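Side-chain contacts in probable adenylyl-sulfate kinase (Aeropyrum pernix, PDB 2YVU), which probably catalyses the ATP-dependent phosphorylation of adenosine 5'-phosphosulfate to 3'-phosphoadenylyl sulfate, the activated form of sulfate: residues Ile14-Thr19 against Ser175-Leu180; Arg32-Leu37 against Val44-Gly49; Asp50-Thr55 against Lys72-Ile77; Glu65-His70 against Ser91-Tyr96; Ile127-Lys132 against Asp164-Thr169. All coordinates share one frame; numbering follows the deposited sequence.

Interaction 1. Residues Ile14-Thr19 against Ser175-Leu180; sequences IVVWLT and SYLYSL
Leu177 reaches from helix 170-184 to Val16 and Leu18 on strand 14-19, the central strand of the five-stranded parallel sheet in this P-loop kinase fold. The contact shows how one branched side chain can join a helix near the C terminus to the first strand of a sheet. From the helix backbone, the CB of Leu177 points at the strand, and CG then branches to two methyls, each with its own partner. CD1 of Leu177 meets CD2 of Leu18 at 4.0 Å, the two side chains crossing at a slant. CD2 of Leu177 lies 4.3 Å from CG1 of Val16, two residues earlier on the strand. Val16 and Leu18 alternate with Trp17, whose side chain lies on the other face of the sheet and packs on helix 97-109. For Leu18, a chi1 of -52° sets CG beside its own backbone N and carries the branch round toward the helix, although CB itself is not aimed there. Helix 26-39 completes the layer: Leu177 also touches Ile29 and Leu33, and Leu18, close to Lys26 of the probable ATP-binding loop, packs on Ala30. Within helix 170-184, Ser175 O accepts from both N and OG of Ser179, which arrive from opposite faces of its plane.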
# COMPACT_ATOMS: atom_id res chain seq x y z
N ILE A 14 -5.26 13.55 3.32
CA ILE A 14 -4.06 14.29 2.91
C ILE A 14 -2.86 13.41 3.20
O ILE A 14 -2.99 12.40 3.87
CB ILE A 14 -3.87 15.60 3.73
CG1 ILE A 14 -3.73 15.25 5.22
CG2 ILE A 14 -5.04 16.56 3.51
CD1 ILE A 14 -3.45 16.47 6.10
N VAL A 15 -1.70 13.79 2.68
CA VAL A 15 -0.47 13.05 2.91
C VAL A 15 0.51 14.00 3.59
O VAL A 15 0.87 15.04 3.03
CB VAL A 15 0.19 12.53 1.58
CG1 VAL A 15 1.52 11.75 1.91
CG2 VAL A 15 -0.76 11.61 0.86
N VAL A 16 0.88 13.68 4.82
CA VAL A 16 1.83 14.49 5.55
C VAL A 16 3.13 13.70 5.43
O VAL A 16 3.23 12.57 5.93
CB VAL A 16 1.43 14.63 7.04
CG1 VAL A 16 2.47 15.46 7.76
CG2 VAL A 16 0.05 15.21 7.16
N TRP A 17 4.11 14.30 4.76
CA TRP A 17 5.40 13.66 4.52
C TRP A 17 6.53 14.22 5.37
O TRP A 17 7.06 15.31 5.08
CB TRP A 17 5.75 13.78 3.04
CG TRP A 17 6.91 12.92 2.62
CD1 TRP A 17 8.24 13.24 2.69
CD2 TRP A 17 6.84 11.57 2.17
NE1 TRP A 17 9.01 12.15 2.32
CE2 TRP A 17 8.18 11.11 2.00
CE3 TRP A 17 5.78 10.69 1.89
CZ2 TRP A 17 8.48 9.82 1.59
CZ3 TRP A 17 6.09 9.40 1.48
CH2 TRP A 17 7.42 8.98 1.34
N LEU A 18 6.92 13.49 6.43
CA LEU A 18 8.00 14.02 7.26
C LEU A 18 9.35 13.65 6.66
O LEU A 18 9.63 12.48 6.41
CB LEU A 18 7.88 13.48 8.68
CG LEU A 18 6.51 13.63 9.36
CD1 LEU A 18 6.45 12.71 10.56
CD2 LEU A 18 6.27 15.06 9.78
N THR A 19 10.19 14.65 6.42
CA THR A 19 11.51 14.36 5.87
C THR A 19 12.56 14.96 6.80
O THR A 19 12.41 16.08 7.32
CB THR A 19 11.66 14.91 4.42
OG1 THR A 19 13.00 14.68 3.96
CG2 THR A 19 11.37 16.40 4.37
N SER A 175 2.28 20.22 18.15
CA SER A 175 1.21 21.19 18.19
C SER A 175 1.25 22.12 16.98
O SER A 175 0.22 22.50 16.45
CB SER A 175 1.34 22.02 19.48
OG SER A 175 0.36 23.03 19.54
N TYR A 176 2.45 22.46 16.54
CA TYR A 176 2.61 23.35 15.39
C TYR A 176 2.17 22.63 14.12
O TYR A 176 1.52 23.23 13.26
CB TYR A 176 4.07 23.81 15.30
CG TYR A 176 4.38 24.95 14.34
CD1 TYR A 176 3.60 26.11 14.29
CD2 TYR A 176 5.52 24.90 13.53
CE1 TYR A 176 3.94 27.18 13.47
CE2 TYR A 176 5.88 25.97 12.70
CZ TYR A 176 5.08 27.11 12.68
OH TYR A 176 5.43 28.16 11.85
N LEU A 177 2.52 21.35 14.00
CA LEU A 177 2.17 20.53 12.82
C LEU A 177 0.68 20.28 12.79
O LEU A 177 0.04 20.28 11.74
CB LEU A 177 2.90 19.17 12.86
CG LEU A 177 3.40 18.46 11.58
CD1 LEU A 177 3.38 16.94 11.78
CD2 LEU A 177 2.59 18.83 10.38
N TYR A 178 0.13 20.02 13.97
CA TYR A 178 -1.30 19.78 14.12
C TYR A 178 -2.11 20.97 13.63
O TYR A 178 -3.15 20.78 13.02
CB TYR A 178 -1.61 19.47 15.59
CG TYR A 178 -3.09 19.45 15.93
CD1 TYR A 178 -3.81 20.64 16.10
CD2 TYR A 178 -3.78 18.24 16.08
CE1 TYR A 178 -5.16 20.63 16.42
CE2 TYR A 178 -5.14 18.22 16.40
CZ TYR A 178 -5.82 19.42 16.57
OH TYR A 178 -7.15 19.41 16.87
N SER A 179 -1.64 22.19 13.89
CA SER A 179 -2.38 23.39 13.44
C SER A 179 -2.42 23.49 11.92
O SER A 179 -3.45 23.87 11.36
CB SER A 179 -1.75 24.66 14.02
OG SER A 179 -1.91 24.71 15.43
N LEU A 180 -1.31 23.15 11.26
CA LEU A 180 -1.23 23.19 9.79
C LEU A 180 -2.20 22.12 9.25
O LEU A 180 -3.01 22.39 8.36
CB LEU A 180 0.20 22.88 9.30
CG LEU A 180 0.74 23.35 7.93
CD1 LEU A 180 1.63 22.26 7.30
CD2 LEU A 180 -0.39 23.67 6.99

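Interaction 2. Residues Arg32-Leu37 against Val44-Gly49; sequences RLADLL and VEVLDG
Ala34 faces Val44 and Val46, and Leu37 faces Val44, where helix 26-39 runs back over edge strand 44-48; the short segments are nearly antiparallel at 170°, their axes 8.8 Å apart. Every contact between the segments is apolar. The CB of Ala34 sits against both valines, at 4.0 Å from CG1 of Val44 and at 3.3 Å from CG2 of Val46, the latter tighter than normal van der Waals packing. Val44 uses its two methyls separately: its chi1 of -172° sends CG1 to Ala34 and presents CG2 to CB of Leu37, at 3.8 Å. Polar interactions lie off this face. Asp48 OD1 caps Trp51 N at the start of the next helix, and Glu45, pointing away from helix 26-39, forms a salt bridge with Arg83 of the second subunit. The strand thus offers methyls to helix 26-39 and, from its other face, a charge to the second subunit. With only aliphatic carbons in play, the two segments of this beta-alpha-beta crossover meet by shape and apolar contact, not by directional bonds, and the small Ala34 permits the close approach.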
# COMPACT_ATOMS: atom_id res chain seq x y z
N ARG A 32 2.72 10.92 17.61
CA ARG A 32 2.01 11.80 18.52
C ARG A 32 0.95 12.56 17.73
O ARG A 32 -0.17 12.73 18.21
CB ARG A 32 3.00 12.73 19.21
CG ARG A 32 3.92 11.91 20.13
CD ARG A 32 5.10 12.66 20.71
NE ARG A 32 4.72 13.76 21.59
CZ ARG A 32 5.18 13.92 22.83
NH1 ARG A 32 6.05 13.06 23.33
NH2 ARG A 32 4.81 14.97 23.54
N LEU A 33 1.29 12.98 16.51
CA LEU A 33 0.29 13.66 15.72
C LEU A 33 -0.85 12.69 15.41
O LEU A 33 -2.03 13.03 15.49
CB LEU A 33 0.88 14.19 14.41
CG LEU A 33 -0.19 14.75 13.46
CD1 LEU A 33 -0.81 16.00 14.03
CD2 LEU A 33 0.44 15.06 12.10
N ALA A 34 -0.49 11.46 15.06
CA ALA A 34 -1.49 10.46 14.72
C ALA A 34 -2.41 10.20 15.91
O ALA A 34 -3.63 10.07 15.75
CB ALA A 34 -0.79 9.17 14.28
N ASP A 35 -1.84 10.11 17.10
CA ASP A 35 -2.66 9.88 18.29
C ASP A 35 -3.70 11.00 18.45
O ASP A 35 -4.86 10.73 18.74
CB ASP A 35 -1.77 9.81 19.54
CG ASP A 35 -2.49 9.22 20.73
OD1 ASP A 35 -3.08 8.13 20.57
OD2 ASP A 35 -2.48 9.84 21.82
N LEU A 36 -3.28 12.25 18.26
CA LEU A 36 -4.18 13.39 18.38
C LEU A 36 -5.38 13.35 17.44
O LEU A 36 -6.53 13.59 17.84
CB LEU A 36 -3.42 14.70 18.12
CG LEU A 36 -2.35 15.20 19.11
CD1 LEU A 36 -1.76 16.52 18.58
CD2 LEU A 36 -2.95 15.43 20.49
N LEU A 37 -5.12 13.08 16.17
CA LEU A 37 -6.17 13.04 15.17
C LEU A 37 -7.10 11.85 15.33
O LEU A 37 -8.29 11.96 15.13
CB LEU A 37 -5.54 13.02 13.77
CG LEU A 37 -4.68 14.24 13.48
CD1 LEU A 37 -3.80 13.95 12.29
CD2 LEU A 37 -5.60 15.46 13.21
N VAL A 44 -6.69 7.58 10.33
CA VAL A 44 -5.28 7.91 10.16
C VAL A 44 -4.41 6.67 10.00
O VAL A 44 -4.69 5.61 10.59
CB VAL A 44 -4.73 8.65 11.40
CG1 VAL A 44 -3.32 9.16 11.12
CG2 VAL A 44 -5.66 9.81 11.78
N GLU A 45 -3.37 6.78 9.17
CA GLU A 45 -2.41 5.70 9.01
C GLU A 45 -1.04 6.31 9.02
O GLU A 45 -0.80 7.30 8.33
CB GLU A 45 -2.60 4.93 7.72
CG GLU A 45 -3.87 4.12 7.69
CD GLU A 45 -3.80 2.93 8.62
OE1 GLU A 45 -2.70 2.62 9.11
OE2 GLU A 45 -4.83 2.30 8.85
N VAL A 46 -0.15 5.73 9.82
CA VAL A 46 1.21 6.20 9.90
C VAL A 46 2.02 5.16 9.15
O VAL A 46 1.97 3.98 9.49
CB VAL A 46 1.71 6.24 11.35
CG1 VAL A 46 3.17 6.58 11.37
CG2 VAL A 46 0.93 7.26 12.15
N LEU A 47 2.74 5.58 8.11
CA LEU A 47 3.57 4.68 7.35
C LEU A 47 5.01 5.10 7.61
O LEU A 47 5.35 6.27 7.47
CB LEU A 47 3.25 4.77 5.84
CG LEU A 47 1.79 4.58 5.40
CD1 LEU A 47 1.65 4.81 3.91
CD2 LEU A 47 1.30 3.18 5.76
N ASP A 48 5.84 4.14 8.02
CA ASP A 48 7.24 4.45 8.27
C ASP A 48 8.13 3.31 7.78
O ASP A 48 7.63 2.27 7.37
CB ASP A 48 7.45 4.74 9.76
CG ASP A 48 7.04 3.58 10.64
OD1 ASP A 48 7.73 2.55 10.63
OD2 ASP A 48 6.00 3.69 11.32
N GLY A 49 9.44 3.52 7.81
CA GLY A 49 10.38 2.52 7.34
C GLY A 49 10.38 1.19 8.07
O GLY A 49 10.46 0.13 7.46

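Interaction 3. Residues Asp50-Thr55 against Lys72-Ile77; sequences DWARTT and KRIAWI
Ile74 of helix 64-82 brings CD1 to Trp51 and Ala52 of the short helix 49-53, a helix-on-helix contact of the P-loop kinase fold that borders on and partly forms the dimer interface. Between the two segments the contact is apolar. CD1 of Ile74 arrives at the edge of the indole, near its plane, 4.3 Å from CZ3 of Trp51, and is 4.5 Å from CB of Ala52. A chi2 of -53° turns this methyl off the extended course and toward both partners. Phe92 also touches Ala52 and Ile74. Across the dimer, Trp51 meets Trp76 of the second subunit edge-to-face, Ile77 packs on Ile77 of that subunit, and Lys72 forms a salt bridge with its Glu58. Another charge pair lies within residues 50-55: Arg53 NH2 and Asp50 OD1 are 3.4 Å apart, but the oxygen lies well out of the guanidinium plane, leaving an attraction of charges alone. The carbonyl of Trp51 is the polar hub at the helix end: Thr54 N and Thr55 OG1 reach its oxygen from opposite faces, the hydroxyl at 3.0 Å and well above the carbonyl plane. The same Thr55 OG1 lies over the centre of the Trp51 ring, 3.3 Å above its plane.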
# COMPACT_ATOMS: atom_id res chain seq x y z
N ASP A 50 10.29 1.24 9.39
CA ASP A 50 10.28 0.01 10.16
C ASP A 50 9.08 -0.84 9.79
O ASP A 50 9.17 -2.07 9.70
CB ASP A 50 10.30 0.33 11.66
CG ASP A 50 11.68 0.79 12.15
OD1 ASP A 50 12.57 1.02 11.30
OD2 ASP A 50 11.87 0.94 13.38
N TRP A 51 7.94 -0.21 9.55
CA TRP A 51 6.75 -0.96 9.16
C TRP A 51 6.96 -1.52 7.77
O TRP A 51 6.80 -2.71 7.53
CB TRP A 51 5.52 -0.05 9.16
CG TRP A 51 4.36 -0.62 8.39
CD1 TRP A 51 3.51 -1.62 8.80
CD2 TRP A 51 3.96 -0.26 7.06
NE1 TRP A 51 2.60 -1.89 7.80
CE2 TRP A 51 2.85 -1.08 6.73
CE3 TRP A 51 4.42 0.66 6.13
CZ2 TRP A 51 2.20 -0.99 5.49
CZ3 TRP A 51 3.78 0.75 4.90
CH2 TRP A 51 2.68 -0.08 4.59
N ALA A 52 7.32 -0.64 6.84
CA ALA A 52 7.52 -1.04 5.44
C ALA A 52 8.53 -2.17 5.28
O ALA A 52 8.35 -3.07 4.46
CB ALA A 52 7.98 0.17 4.63
N ARG A 53 9.60 -2.11 6.06
CA ARG A 53 10.67 -3.08 6.00
C ARG A 53 10.22 -4.52 6.21
O ARG A 53 10.84 -5.44 5.70
CB ARG A 53 11.74 -2.69 7.02
CG ARG A 53 13.04 -3.45 6.92
CD ARG A 53 13.98 -2.98 8.02
NE ARG A 53 13.23 -2.71 9.24
CZ ARG A 53 13.77 -2.58 10.45
NH1 ARG A 53 15.08 -2.68 10.61
NH2 ARG A 53 12.98 -2.33 11.49
N THR A 54 9.14 -4.73 6.95
CA THR A 54 8.67 -6.09 7.16
C THR A 54 7.37 -6.37 6.44
O THR A 54 6.77 -7.43 6.62
CB THR A 54 8.45 -6.40 8.66
OG1 THR A 54 7.46 -5.53 9.19
CG2 THR A 54 9.75 -6.23 9.44
N THR A 55 6.92 -5.44 5.60
CA THR A 55 5.65 -5.66 4.91
C THR A 55 5.64 -5.42 3.40
O THR A 55 5.80 -6.34 2.62
CB THR A 55 4.53 -4.81 5.55
OG1 THR A 55 4.83 -3.41 5.36
CG2 THR A 55 4.38 -5.14 7.05
N LYS A 72 8.32 5.30 -4.46
CA LYS A 72 7.24 5.43 -5.42
C LYS A 72 6.09 4.53 -4.93
O LYS A 72 4.92 4.85 -5.04
CB LYS A 72 7.70 4.98 -6.80
CG LYS A 72 6.56 4.86 -7.81
CD LYS A 72 7.08 4.45 -9.18
CE LYS A 72 5.97 4.52 -10.23
NZ LYS A 72 6.46 4.11 -11.59
N ARG A 73 6.46 3.38 -4.40
CA ARG A 73 5.49 2.43 -3.89
C ARG A 73 4.74 3.03 -2.72
O ARG A 73 3.52 2.92 -2.63
CB ARG A 73 6.20 1.16 -3.47
CG ARG A 73 5.29 0.16 -2.88
CD ARG A 73 5.91 -1.19 -3.07
NE ARG A 73 7.11 -1.30 -2.29
CZ ARG A 73 8.24 -1.83 -2.73
NH1 ARG A 73 8.34 -2.31 -3.97
NH2 ARG A 73 9.26 -1.87 -1.91
N ILE A 74 5.47 3.68 -1.81
CA ILE A 74 4.84 4.31 -0.66
C ILE A 74 3.89 5.40 -1.12
O ILE A 74 2.81 5.55 -0.58
CB ILE A 74 5.89 4.93 0.29
CG1 ILE A 74 6.70 3.81 0.96
CG2 ILE A 74 5.19 5.78 1.34
CD1 ILE A 74 5.84 2.75 1.65
N ALA A 75 4.32 6.17 -2.12
CA ALA A 75 3.51 7.26 -2.67
C ALA A 75 2.16 6.73 -3.19
O ALA A 75 1.12 7.36 -3.06
CB ALA A 75 4.28 7.93 -3.80
N TRP A 76 2.18 5.56 -3.79
CA TRP A 76 0.93 5.03 -4.30
C TRP A 76 -0.00 4.55 -3.21
O TRP A 76 -1.21 4.79 -3.29
CB TRP A 76 1.21 3.93 -5.29
CG TRP A 76 1.34 4.52 -6.66
CD1 TRP A 76 2.49 4.83 -7.33
CD2 TRP A 76 0.25 4.91 -7.50
NE1 TRP A 76 2.18 5.39 -8.54
CE2 TRP A 76 0.82 5.45 -8.68
CE3 TRP A 76 -1.14 4.87 -7.38
CZ2 TRP A 76 0.03 5.94 -9.73
CZ3 TRP A 76 -1.93 5.35 -8.43
CH2 TRP A 76 -1.33 5.88 -9.59
N ILE A 77 0.56 3.90 -2.20
CA ILE A 77 -0.21 3.39 -1.07
C ILE A 77 -0.81 4.59 -0.36
O ILE A 77 -1.97 4.58 0.04
CB ILE A 77 0.69 2.62 -0.09
CG1 ILE A 77 1.27 1.38 -0.78
CG2 ILE A 77 -0.08 2.28 1.18
CD1 ILE A 77 2.33 0.59 0.05

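Interaction 4. Residues Glu65-His70 against Ser91-Tyr96; sequences EERLRH and SFVSPY
His70 and Phe92 form the closely packed half of this contact, with several close atom pairs, and Arg67 and Val93 the looser one, with a single pair, where helix 64-82 flanks the loop that leaves strand 87-91 in the P-loop kinase fold. That loop carries Ser94, the probable phosphoserine site of the active centre. In the tight half the rings meet obliquely, planes at 72° and centroids 5.5 Å apart: NE2 of His70 is 3.7 Å from CD2 of Phe92, and CE1 of His70 is 3.9 Å from CE2 of Phe92. Ser57 OG hydrogen-bonds ND1 of His70 and so helps fix the ring's rotation, while Ile74 packs on the buried Phe92. Replacing His70 with an alanine is likely to open a gap beside Phe92 and leave Ser57 OG without its imidazole mate. On the other side, Arg67 and Val93 are both partly exposed and both touched by Thr147. Arg67, extended from CG to NE, crosses Val93 at about a right angle; its NE and NH2 have weak bonds to the carbonyls of Phe62 and Glu144. A chi1 of 53° sets CG1 of Val93 between its own backbone N and carbonyl carbon, and this methyl meets NH1 of Arg67 at 3.7 Å.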
# COMPACT_ATOMS: atom_id res chain seq x y z
N GLU A 65 18.45 3.17 -6.61
CA GLU A 65 17.31 2.82 -7.46
C GLU A 65 16.32 1.96 -6.68
O GLU A 65 15.12 2.00 -6.94
CB GLU A 65 17.76 2.08 -8.73
CG GLU A 65 19.22 1.63 -8.75
CD GLU A 65 20.17 2.74 -9.17
OE1 GLU A 65 19.96 3.32 -10.26
OE2 GLU A 65 21.13 3.03 -8.42
N GLU A 66 16.83 1.20 -5.72
CA GLU A 66 16.00 0.33 -4.89
C GLU A 66 15.14 1.21 -3.96
O GLU A 66 13.95 0.98 -3.80
CB GLU A 66 16.90 -0.58 -4.05
CG GLU A 66 16.20 -1.76 -3.40
CD GLU A 66 16.31 -3.03 -4.22
OE1 GLU A 66 17.45 -3.50 -4.44
OE2 GLU A 66 15.25 -3.55 -4.64
N ARG A 67 15.77 2.22 -3.37
CA ARG A 67 15.08 3.15 -2.48
C ARG A 67 13.97 3.89 -3.23
O ARG A 67 12.89 4.11 -2.68
CB ARG A 67 16.07 4.16 -1.90
CG ARG A 67 17.04 3.56 -0.91
CD ARG A 67 18.03 4.61 -0.39
NE ARG A 67 19.01 4.03 0.53
CZ ARG A 67 18.76 3.68 1.79
NH1 ARG A 67 17.55 3.86 2.31
NH2 ARG A 67 19.72 3.16 2.54
N LEU A 68 14.24 4.27 -4.47
CA LEU A 68 13.27 4.97 -5.30
C LEU A 68 12.05 4.10 -5.55
O LEU A 68 10.91 4.55 -5.40
CB LEU A 68 13.88 5.35 -6.65
CG LEU A 68 14.31 6.80 -6.90
CD1 LEU A 68 14.77 6.93 -8.35
CD2 LEU A 68 13.15 7.75 -6.63
N ARG A 69 12.29 2.86 -5.96
CA ARG A 69 11.17 1.94 -6.22
C ARG A 69 10.28 1.90 -4.99
O ARG A 69 9.05 1.88 -5.09
CB ARG A 69 11.68 0.52 -6.46
CG ARG A 69 11.76 0.12 -7.91
CD ARG A 69 12.01 -1.38 -8.05
NE ARG A 69 11.88 -1.80 -9.44
CZ ARG A 69 12.66 -1.39 -10.43
NH1 ARG A 69 13.65 -0.54 -10.19
NH2 ARG A 69 12.46 -1.83 -11.67
N HIS A 70 10.92 1.90 -3.84
CA HIS A 70 10.26 1.84 -2.54
C HIS A 70 9.42 3.08 -2.28
O HIS A 70 8.25 2.98 -1.93
CB HIS A 70 11.35 1.64 -1.49
CG HIS A 70 10.97 2.06 -0.11
ND1 HIS A 70 10.03 1.39 0.64
CD2 HIS A 70 11.49 3.01 0.69
CE1 HIS A 70 9.98 1.92 1.85
NE2 HIS A 70 10.86 2.91 1.91
N SER A 91 6.72 8.84 7.43
CA SER A 91 8.03 9.11 8.00
C SER A 91 9.03 8.16 7.37
O SER A 91 9.14 6.99 7.76
CB SER A 91 8.04 8.88 9.51
OG SER A 91 9.35 9.10 9.98
N PHE A 92 9.76 8.65 6.38
CA PHE A 92 10.70 7.80 5.70
C PHE A 92 12.07 8.41 5.49
O PHE A 92 12.26 9.61 5.69
CB PHE A 92 10.15 7.41 4.33
CG PHE A 92 9.02 6.44 4.40
CD1 PHE A 92 7.71 6.88 4.44
CD2 PHE A 92 9.28 5.07 4.48
CE1 PHE A 92 6.65 5.98 4.56
CE2 PHE A 92 8.23 4.15 4.60
CZ PHE A 92 6.91 4.61 4.64
N VAL A 93 13.01 7.56 5.10
CA VAL A 93 14.36 8.00 4.80
C VAL A 93 14.29 8.35 3.31
O VAL A 93 14.23 7.46 2.44
CB VAL A 93 15.40 6.88 5.07
CG1 VAL A 93 15.01 5.63 4.34
CG2 VAL A 93 16.79 7.33 4.65
N SER A 94 14.25 9.65 3.02
CA SER A 94 14.17 10.14 1.65
C SER A 94 15.00 11.42 1.57
O SER A 94 14.47 12.52 1.41
CB SER A 94 12.69 10.41 1.33
OG SER A 94 12.06 11.17 2.36
N PRO A 95 16.33 11.29 1.67
CA PRO A 95 17.25 12.43 1.63
C PRO A 95 17.32 13.25 0.34
O PRO A 95 17.67 14.42 0.39
CB PRO A 95 18.60 11.80 1.98
CG PRO A 95 18.50 10.46 1.36
CD PRO A 95 17.08 10.02 1.73
N TYR A 96 16.94 12.64 -0.78
CA TYR A 96 17.02 13.32 -2.08
C TYR A 96 15.76 14.08 -2.51
O TYR A 96 14.66 13.52 -2.55
CB TYR A 96 17.40 12.29 -3.15
CG TYR A 96 18.76 11.67 -2.92
CD1 TYR A 96 19.93 12.37 -3.22
CD2 TYR A 96 18.88 10.38 -2.40
CE1 TYR A 96 21.19 11.81 -3.00
CE2 TYR A 96 20.14 9.81 -2.17
CZ TYR A 96 21.29 10.54 -2.48
OH TYR A 96 22.54 9.99 -2.26

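Interaction 5. Residues Ile127-Lys132 against Asp164-Thr169; sequences IRRDPK and DTESNT
Arg129 uses all three guanidinium nitrogens, bonding to its own helix, to the P-loop and, through Thr165, to the loop after strand 161-164. NH1 donates to Thr165 OG1 over 3.0 Å, nearly straight at 167°, with the oxygen only 4° out of the guanidinium plane. Lys120 O, at the end of strand 114-120, also bonds this hydroxyl and helps fix its rotation. NE of Arg129 pairs with Glu125, and NH2 reaches the carbonyl of Gly23. CG of Glu166 also lies 3.7 Å from NH1 of Arg129, its carboxylate going instead to Ser122 N. At residues 164-167, Asp164 OD1 accepts from Glu166 N at 2.8 Å, an Asx turn, and from Ser167 N as the further donor of an Asx motif. With a leucine in place of Arg129, the Gly23 carbonyl and Thr165 OG1 would probably each lose a donor. A planar group thus joins helix 123-129 and the loop after strand 161-164 to the P-loop, the glycine-rich segment that probably binds ATP.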
# COMPACT_ATOMS: atom_id res chain seq x y z
N ILE A 127 24.00 12.66 15.53
CA ILE A 127 25.04 11.72 15.93
C ILE A 127 25.28 11.87 17.45
O ILE A 127 25.28 10.89 18.20
CB ILE A 127 26.35 11.98 15.16
CG1 ILE A 127 26.19 11.51 13.71
CG2 ILE A 127 27.49 11.23 15.82
CD1 ILE A 127 27.35 11.92 12.80
N ARG A 128 25.46 13.11 17.88
CA ARG A 128 25.69 13.44 19.29
C ARG A 128 24.55 12.92 20.18
O ARG A 128 24.77 12.47 21.31
CB ARG A 128 25.82 14.97 19.44
CG ARG A 128 27.03 15.45 20.22
CD ARG A 128 27.53 16.82 19.72
NE ARG A 128 26.45 17.79 19.58
CZ ARG A 128 26.46 18.81 18.73
NH1 ARG A 128 27.50 19.01 17.93
NH2 ARG A 128 25.41 19.61 18.65
N ARG A 129 23.33 12.99 19.68
CA ARG A 129 22.18 12.55 20.45
C ARG A 129 22.20 11.09 20.84
O ARG A 129 21.84 10.75 21.97
CB ARG A 129 20.88 12.78 19.68
CG ARG A 129 20.41 14.22 19.58
CD ARG A 129 19.08 14.32 18.78
NE ARG A 129 18.72 15.72 18.62
CZ ARG A 129 17.73 16.18 17.86
NH1 ARG A 129 17.52 17.50 17.82
NH2 ARG A 129 16.97 15.36 17.15
N ASP A 130 22.63 10.24 19.92
CA ASP A 130 22.57 8.81 20.14
C ASP A 130 23.83 7.98 19.92
O ASP A 130 23.89 7.15 18.99
CB ASP A 130 21.45 8.25 19.27
CG ASP A 130 21.16 6.81 19.58
OD1 ASP A 130 21.42 6.40 20.73
OD2 ASP A 130 20.66 6.10 18.69
N PRO A 131 24.85 8.17 20.78
CA PRO A 131 26.12 7.45 20.69
C PRO A 131 25.86 5.94 20.67
O PRO A 131 26.31 5.23 19.77
CB PRO A 131 26.84 7.88 21.97
CG PRO A 131 26.34 9.27 22.20
CD PRO A 131 24.87 9.14 21.90
N LYS A 132 25.13 5.47 21.67
CA LYS A 132 24.83 4.05 21.78
C LYS A 132 24.31 3.49 20.48
O LYS A 132 24.73 2.41 20.05
CB LYS A 132 23.81 3.79 22.90
CG LYS A 132 23.60 2.28 23.16
CD LYS A 132 22.74 1.98 24.38
CE LYS A 132 22.71 0.47 24.64
NZ LYS A 132 21.88 0.06 25.82
N ASP A 164 11.82 22.76 13.97
CA ASP A 164 13.18 22.81 14.51
C ASP A 164 13.26 21.99 15.78
O ASP A 164 12.80 22.43 16.84
CB ASP A 164 13.59 24.26 14.81
CG ASP A 164 15.08 24.39 15.09
OD1 ASP A 164 15.66 23.47 15.71
OD2 ASP A 164 15.69 25.40 14.69
N THR A 165 13.84 20.80 15.69
CA THR A 165 13.93 19.93 16.86
C THR A 165 15.07 20.30 17.81
O THR A 165 15.27 19.65 18.82
CB THR A 165 14.08 18.44 16.45
OG1 THR A 165 15.35 18.24 15.84
CG2 THR A 165 12.97 18.04 15.46
N GLU A 166 15.83 21.35 17.50
CA GLU A 166 16.91 21.75 18.39
C GLU A 166 16.48 22.93 19.25
O GLU A 166 16.85 23.03 20.43
CB GLU A 166 18.19 22.08 17.59
CG GLU A 166 19.07 20.84 17.31
CD GLU A 166 20.29 21.12 16.41
OE1 GLU A 166 20.29 20.65 15.25
OE2 GLU A 166 21.24 21.79 16.87
N SER A 167 15.67 23.81 18.67
CA SER A 167 15.17 24.99 19.36
C SER A 167 13.91 24.72 20.15
O SER A 167 13.72 25.27 21.23
CB SER A 167 14.85 26.10 18.35
OG SER A 167 15.86 26.21 17.37
N ASN A 168 13.04 23.87 19.61
CA ASN A 168 11.76 23.59 20.26
C ASN A 168 11.56 22.19 20.77
O ASN A 168 12.21 21.25 20.29
CB ASN A 168 10.60 23.94 19.32
CG ASN A 168 10.53 25.42 19.01
OD1 ASN A 168 10.92 25.86 17.94
ND2 ASN A 168 10.04 26.19 19.97
N THR A 169 10.64 22.05 21.71
CA THR A 169 10.32 20.76 22.30
C THR A 169 9.41 19.97 21.34
O THR A 169 8.88 20.52 20.37
CB THR A 169 9.55 20.92 23.62
OG1 THR A 169 8.32 21.60 23.35
CG2 THR A 169 10.37 21.75 24.62

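From the N terminus, strand 14-19 opens the widest loop, which interaction 1 closes only at helix 170-184; the other four contacts nest inside it. Interaction 2 closes the short return from helix 26-39 to edge strand 44-48, and the chain passes straight on into helix 49-53, where interaction 3 begins. Interactions 3 and 4 cross, sharing helix 64-82: its later part joins helix 49-53, while its earlier part joins the loop after strand 87-91. Trp17 of strand 14-19 ties the first strand to this region, touching Ile74 and bonding to Ser94. Interaction 5 follows in series, linking helix 123-129 to the loop ahead of helix 170-184, about 7 Å from interaction 1 between nearest atoms.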